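Local atomic coordinates of PfhB2 (Pasteurella multocida, PDB entry 6U8T), a protein that probably acts as a YopT-like cysteine protease, forming the proteolytic toxin domain of a large Pasteurella virulence surface protein. Residues Ser40-His44 / Ser77-Gln82; Tyr16-Glu22 / Phe175-Phe179. The protein carries 1 engineered substitution. All coordinates share one frame; numbering follows the deposited sequence.

Contact 1 (Ser40-His44 / Ser77-Gln82); sequences STCAH and SIKKLQ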
loop_
_atom_site.group_PDB
_atom_site.type_symbol
_atom_site.label_atom_id
_atom_site.label_comp_id
_atom_site.label_asym_id
_atom_site.label_seq_id
_atom_site.Cartn_x
_atom_site.Cartn_y
_atom_site.Cartn_z
ATOM N N SER C 40 -3.138 -16.664 7.615
ATOM C CA SER C 40 -2.980 -18.002 8.219
ATOM C C SER C 40 -3.257 -17.898 9.727
ATOM O O SER C 40 -3.958 -18.798 10.259
ATOM C CB SER C 40 -1.614 -18.577 7.932
ATOM O OG SER C 40 -1.441 -19.827 8.587
ATOM N N THR C 41 -2.769 -16.847 10.407
ATOM C CA THR C 41 -2.927 -16.698 11.868
ATOM C C THR C 41 -4.406 -16.476 12.212
ATOM O O THR C 41 -4.872 -17.124 13.133
ATOM C CB THR C 41 -2.127 -15.537 12.461
ATOM O OG1 THR C 41 -0.751 -15.676 12.111
ATOM C CG2 THR C 41 -2.294 -15.492 13.977
ATOM N N CYS C 42 -5.096 -15.606 11.472
ATOM C CA CYS C 42 -6.530 -15.334 11.668
ATOM C C CYS C 42 -7.334 -16.625 11.440
ATOM O O CYS C 42 -8.245 -16.903 12.256
ATOM C CB CYS C 42 -7.012 -14.190 10.784
ATOM S SG CYS C 42 -6.449 -12.582 11.386
ATOM N N ALA C 43 -7.003 -17.411 10.413
ATOM C CA ALA C 43 -7.662 -18.709 10.180
ATOM C C ALA C 43 -7.498 -19.570 11.426
ATOM O O ALA C 43 -8.486 -20.159 11.886
ATOM C CB ALA C 43 -7.094 -19.405 8.960
ATOM N N HIS C 44 -6.277 -19.667 11.956
ATOM C CA HIS C 44 -6.005 -20.539 13.151
ATOM C C HIS C 44 -6.774 -20.011 14.353
ATOM O O HIS C 44 -7.370 -20.828 15.045
ATOM C CB HIS C 44 -4.515 -20.652 13.428
ATOM C CG HIS C 44 -3.816 -21.623 12.547
ATOM N ND1 HIS C 44 -3.508 -21.353 11.208
ATOM C CD2 HIS C 44 -3.297 -22.840 12.840
ATOM C CE1 HIS C 44 -2.849 -22.387 10.715
ATOM N NE2 HIS C 44 -2.731 -23.321 11.705
ATOM N N SER C 77 2.139 -24.818 12.379
ATOM C CA SER C 77 0.867 -25.004 11.622
ATOM C C SER C 77 0.523 -23.732 10.827
ATOM O O SER C 77 0.057 -23.844 9.702
ATOM C CB SER C 77 -0.223 -25.397 12.552
ATOM O OG SER C 77 -1.396 -25.682 11.820
ATOM N N ILE C 78 0.762 -22.556 11.404
ATOM C CA ILE C 78 0.528 -21.254 10.741
ATOM C C ILE C 78 1.480 -21.128 9.532
ATOM O O ILE C 78 1.023 -20.698 8.457
ATOM C CB ILE C 78 0.683 -20.104 11.756
ATOM C CG1 ILE C 78 -0.556 -20.043 12.665
ATOM C CG2 ILE C 78 0.938 -18.773 11.024
ATOM C CD1 ILE C 78 -0.444 -19.077 13.827
ATOM N N LYS C 79 2.746 -21.505 9.700
ATOM C CA LYS C 79 3.781 -21.453 8.638
ATOM C C LYS C 79 3.391 -22.401 7.490
ATOM O O LYS C 79 3.546 -21.975 6.334
ATOM C CB LYS C 79 5.153 -21.772 9.228
ATOM C CG LYS C 79 5.853 -20.545 9.799
ATOM C CD LYS C 79 7.127 -20.827 10.541
ATOM C CE LYS C 79 8.212 -19.820 10.220
ATOM N NZ LYS C 79 7.910 -18.528 10.877
ATOM N N LYS C 80 2.889 -23.596 7.801
ATOM C CA LYS C 80 2.405 -24.585 6.798
ATOM C C LYS C 80 1.311 -23.945 5.925
ATOM O O LYS C 80 1.445 -23.977 4.685
ATOM C CB LYS C 80 1.806 -25.829 7.457
ATOM C CG LYS C 80 2.462 -27.179 7.223
ATOM C CD LYS C 80 1.881 -28.245 8.218
ATOM C CE LYS C 80 2.715 -28.504 9.483
ATOM N NZ LYS C 80 2.025 -28.250 10.790
ATOM N N LEU C 81 0.237 -23.436 6.546
ATOM C CA LEU C 81 -0.907 -22.829 5.820
ATOM C C LEU C 81 -0.413 -21.609 5.025
ATOM O O LEU C 81 -0.859 -21.391 3.902
ATOM C CB LEU C 81 -1.986 -22.424 6.824
ATOM C CG LEU C 81 -3.247 -21.822 6.216
ATOM C CD1 LEU C 81 -3.762 -22.722 5.086
ATOM C CD2 LEU C 81 -4.334 -21.613 7.274
ATOM N N GLN C 82 0.452 -20.795 5.623
ATOM C CA GLN C 82 0.957 -19.559 5.006
ATOM C C GLN C 82 1.688 -19.922 3.683
ATOM O O GLN C 82 1.485 -19.265 2.687
ATOM C CB GLN C 82 1.864 -18.865 6.005
ATOM C CG GLN C 82 2.539 -17.627 5.434
ATOM C CD GLN C 82 3.867 -17.397 6.111
ATOM O OE1 GLN C 82 4.053 -17.725 7.287
ATOM N NE2 GLN C 82 4.722 -16.654 5.454
#
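Ser-40 and Gln-82 mark the closest backbone approach of two helices, CA to CA 5.3 Å, where the axes of segments 40-44 and 77-82 pass 9.1 Å apart with their directions at 124°. Ser-40 turns its hydroxyl away from its own backbone N (chi1 176°) and into the opposite helix, where OG donates to Ile-78 O at 2.6 Å, in the carbonyl plane and on a lone pair. That carbonyl keeps its helical bond from Gln-82 N, so it is gripped twice. Leu-81 CB closes against the same hydroxyl. A turn later, the His-44 imidazole stands between the helices and is held at both nitrogens. His-44 ND1 donates to Ser-40 O at 2.8 Å, from the face of that carbonyl opposite the one reached by the backbone N. His-44 NE2 meets Ser-77 OG at 2.7 Å in a nearly straight bond (166°) at the ring edge. Ile-78 CG1 sits over the centre of one face of the His-44 ring, 3.6 Å from its centroid, a CH-pi contact, while its CD1 and CG2 run on to Thr-41. Leu-81 CD2 touches Ala-43 CB and the ring's CE1. Trp-101 of helix 91-104 packs on His-44, Ala-43 and Leu-81, joining a third helix to the pair. The two nitrogen bonds and the isoleucine fix the rotation of the imidazole. With ND1 donating to Ser-40 O, a neutral ring would probably accept at NE2 from Ser-77, while a charged one could donate; the imidazole is a polar bridge between helices whose other contacts are largely aliphatic.

Contact 2 (Tyr16-Glu22 / Phe175-Phe179); sequences YAQSKGE and FDPNF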
loop_
_atom_site.group_PDB
_atom_site.type_symbol
_atom_site.label_atom_id
_atom_site.label_comp_id
_atom_site.label_asym_id
_atom_site.label_seq_id
_atom_site.Cartn_x
_atom_site.Cartn_y
_atom_site.Cartn_z
ATOM N N TYR C 16 22.503 5.056 -8.630
ATOM C CA TYR C 16 22.648 5.343 -7.181
ATOM C C TYR C 16 23.375 4.162 -6.537
ATOM O O TYR C 16 22.955 3.004 -6.719
ATOM C CB TYR C 16 21.307 5.560 -6.476
ATOM C CG TYR C 16 20.700 6.938 -6.599
ATOM C CD1 TYR C 16 19.893 7.254 -7.671
ATOM C CD2 TYR C 16 20.823 7.879 -5.590
ATOM C CE1 TYR C 16 19.283 8.490 -7.778
ATOM C CE2 TYR C 16 20.204 9.112 -5.670
ATOM C CZ TYR C 16 19.430 9.428 -6.774
ATOM O OH TYR C 16 18.798 10.638 -6.886
ATOM N N ALA C 17 24.428 4.462 -5.777
ATOM C CA ALA C 17 25.233 3.473 -5.031
ATOM C C ALA C 17 24.300 2.713 -4.085
ATOM O O ALA C 17 24.385 1.485 -4.017
ATOM C CB ALA C 17 26.348 4.184 -4.300
ATOM N N GLN C 18 23.417 3.431 -3.394
ATOM C CA GLN C 18 22.399 2.839 -2.492
ATOM C C GLN C 18 21.038 3.066 -3.153
ATOM O O GLN C 18 20.567 4.242 -3.193
ATOM C CB GLN C 18 22.441 3.494 -1.110
ATOM C CG GLN C 18 23.838 3.674 -0.534
ATOM C CD GLN C 18 24.240 2.535 0.371
ATOM O OE1 GLN C 18 23.751 1.405 0.256
ATOM N NE2 GLN C 18 25.130 2.846 1.297
ATOM N N SER C 19 20.464 2.001 -3.699
ATOM C CA SER C 19 19.187 2.039 -4.444
ATOM C C SER C 19 18.054 2.054 -3.417
ATOM O O SER C 19 17.855 1.017 -2.728
ATOM C CB SER C 19 19.108 0.872 -5.374
ATOM O OG SER C 19 17.826 0.772 -5.959
ATOM N N LYS C 20 17.352 3.171 -3.272
ATOM C CA LYS C 20 16.100 3.202 -2.462
ATOM C C LYS C 20 15.031 2.295 -3.098
ATOM O O LYS C 20 14.179 1.786 -2.330
ATOM C CB LYS C 20 15.637 4.642 -2.236
ATOM C CG LYS C 20 16.624 5.481 -1.441
ATOM C CD LYS C 20 16.977 4.857 -0.117
ATOM C CE LYS C 20 17.493 5.885 0.853
ATOM N NZ LYS C 20 17.632 5.304 2.198
ATOM N N GLY C 21 15.135 2.037 -4.405
ATOM C CA GLY C 21 14.289 1.068 -5.124
ATOM C C GLY C 21 14.484 -0.356 -4.622
ATOM O O GLY C 21 13.487 -1.070 -4.500
ATOM N N GLU C 22 15.720 -0.784 -4.358
ATOM C CA GLU C 22 16.002 -2.163 -3.845
ATOM C C GLU C 22 15.419 -2.323 -2.444
ATOM O O GLU C 22 14.799 -3.365 -2.175
ATOM C CB GLU C 22 17.507 -2.483 -3.871
ATOM C CG GLU C 22 18.037 -2.722 -5.274
ATOM C CD GLU C 22 17.226 -3.689 -6.128
ATOM O OE1 GLU C 22 16.884 -4.781 -5.626
ATOM O OE2 GLU C 22 16.930 -3.354 -7.306
ATOM N N PHE C 175 14.400 9.621 -15.331
ATOM C CA PHE C 175 15.119 9.718 -14.040
ATOM C C PHE C 175 14.209 9.210 -12.931
ATOM O O PHE C 175 13.081 9.722 -12.773
ATOM C CB PHE C 175 15.611 11.146 -13.774
ATOM C CG PHE C 175 16.221 11.311 -12.406
ATOM C CD1 PHE C 175 17.491 10.827 -12.122
ATOM C CD2 PHE C 175 15.501 11.912 -11.382
ATOM C CE1 PHE C 175 18.029 10.951 -10.852
ATOM C CE2 PHE C 175 16.053 12.039 -10.114
ATOM C CZ PHE C 175 17.315 11.570 -9.854
ATOM N N ASP C 176 14.700 8.213 -12.203
ATOM C CA ASP C 176 14.033 7.621 -11.016
ATOM C C ASP C 176 14.982 7.727 -9.827
ATOM O O ASP C 176 15.978 7.018 -9.755
ATOM C CB ASP C 176 13.628 6.181 -11.305
ATOM C CG ASP C 176 12.784 5.570 -10.208
ATOM O OD1 ASP C 176 12.782 6.136 -9.090
ATOM O OD2 ASP C 176 12.099 4.585 -10.495
ATOM N N PRO C 177 14.704 8.625 -8.864
ATOM C CA PRO C 177 15.585 8.837 -7.722
ATOM C C PRO C 177 15.849 7.565 -6.899
ATOM O O PRO C 177 16.715 7.618 -6.051
ATOM C CB PRO C 177 14.867 9.852 -6.827
ATOM C CG PRO C 177 13.656 10.319 -7.576
ATOM C CD PRO C 177 13.533 9.496 -8.839
ATOM N N ASN C 178 15.078 6.498 -7.159
ATOM C CA ASN C 178 15.212 5.161 -6.512
ATOM C C ASN C 178 16.270 4.313 -7.243
ATOM O O ASN C 178 16.630 3.261 -6.686
ATOM C CB ASN C 178 13.899 4.372 -6.526
ATOM C CG ASN C 178 12.998 4.673 -5.348
ATOM O OD1 ASN C 178 13.330 5.534 -4.516
ATOM N ND2 ASN C 178 11.857 3.985 -5.286
ATOM N N PHE C 179 16.678 4.696 -8.458
ATOM C CA PHE C 179 17.602 3.887 -9.304
ATOM C C PHE C 179 18.662 4.764 -9.976
ATOM O O PHE C 179 19.857 4.471 -9.817
ATOM C CB PHE C 179 16.816 3.076 -10.336
ATOM C CG PHE C 179 15.873 2.076 -9.731
ATOM C CD1 PHE C 179 16.332 0.891 -9.194
ATOM C CD2 PHE C 179 14.517 2.310 -9.729
ATOM C CE1 PHE C 179 15.459 -0.040 -8.661
ATOM C CE2 PHE C 179 13.630 1.391 -9.181
ATOM C CZ PHE C 179 14.106 0.219 -8.637
HETATM O O HOH W 1 20.415 1.978 -8.349
#
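Gly-21 and Ser-19 anchor the tight half of the contact on one carbonyl: Asn-178 O accepts from Ser-19 OG at 2.9 Å, nearly along the C=O axis, and from Gly-21 N at 3.0 Å, on a lone pair. With no side chain at Gly-21, Phe-179 CZ can lie 3.6 Å from its CA. Tyr-16 N adds an almost straight bond (176°) to Phe-179 O, beside a water that donates to Phe-179 O and Tyr-16 O. The tyrosine ring places one face beneath Pro-177 O, 3.2 Å above its plane. The Tyr-16 side chain crosses that of Phe-175 at about a right angle, Tyr-16 OH lying 3.4 Å from Phe-175 CZ at the ring edge. Trp-45 of the second subunit stacks on Phe-175.

The outer side is looser: the Lys-20 chain leads away after CB touches Asn-178 OD1, and exposed Glu-22, salt-bridged to Lys-25, only grazes the Phe-179 ring edge (OE2 to CE1 3.9 Å).

Ser-19, N-cap of helix 20-51 through Glu-22 N, thus bonds the residue whose N closes an Asx turn onto Asp-176 OD1. Asp-176 OD1 also accepts from His-161 and OD2 from Tyr-204, consistent with the Asp-His pair of a clan CA cysteine protease.

From the N terminus, strand 11-15 leads through Tyr-16 to Glu-22 into the start of helix 20-51, the first half of contact 2. The same helix carries Ser-40 to His-44, where contact 1 closes a short loop of 32 residues with helix 72-87. Contact 2 closes only at Phe-175 to Phe-179, after 152 intervening residues, so contact 1 is nested inside its loop. Their centres lie 35 Å apart, on opposite sides of the chain's centre. Helix 20-51 thus spans from the antiparallel sheet to the helical region. Both contacts also touch the second subunit: Thr-41 of one chain packs on Tyr-16 of the other, and Cys-42 on Pro-177.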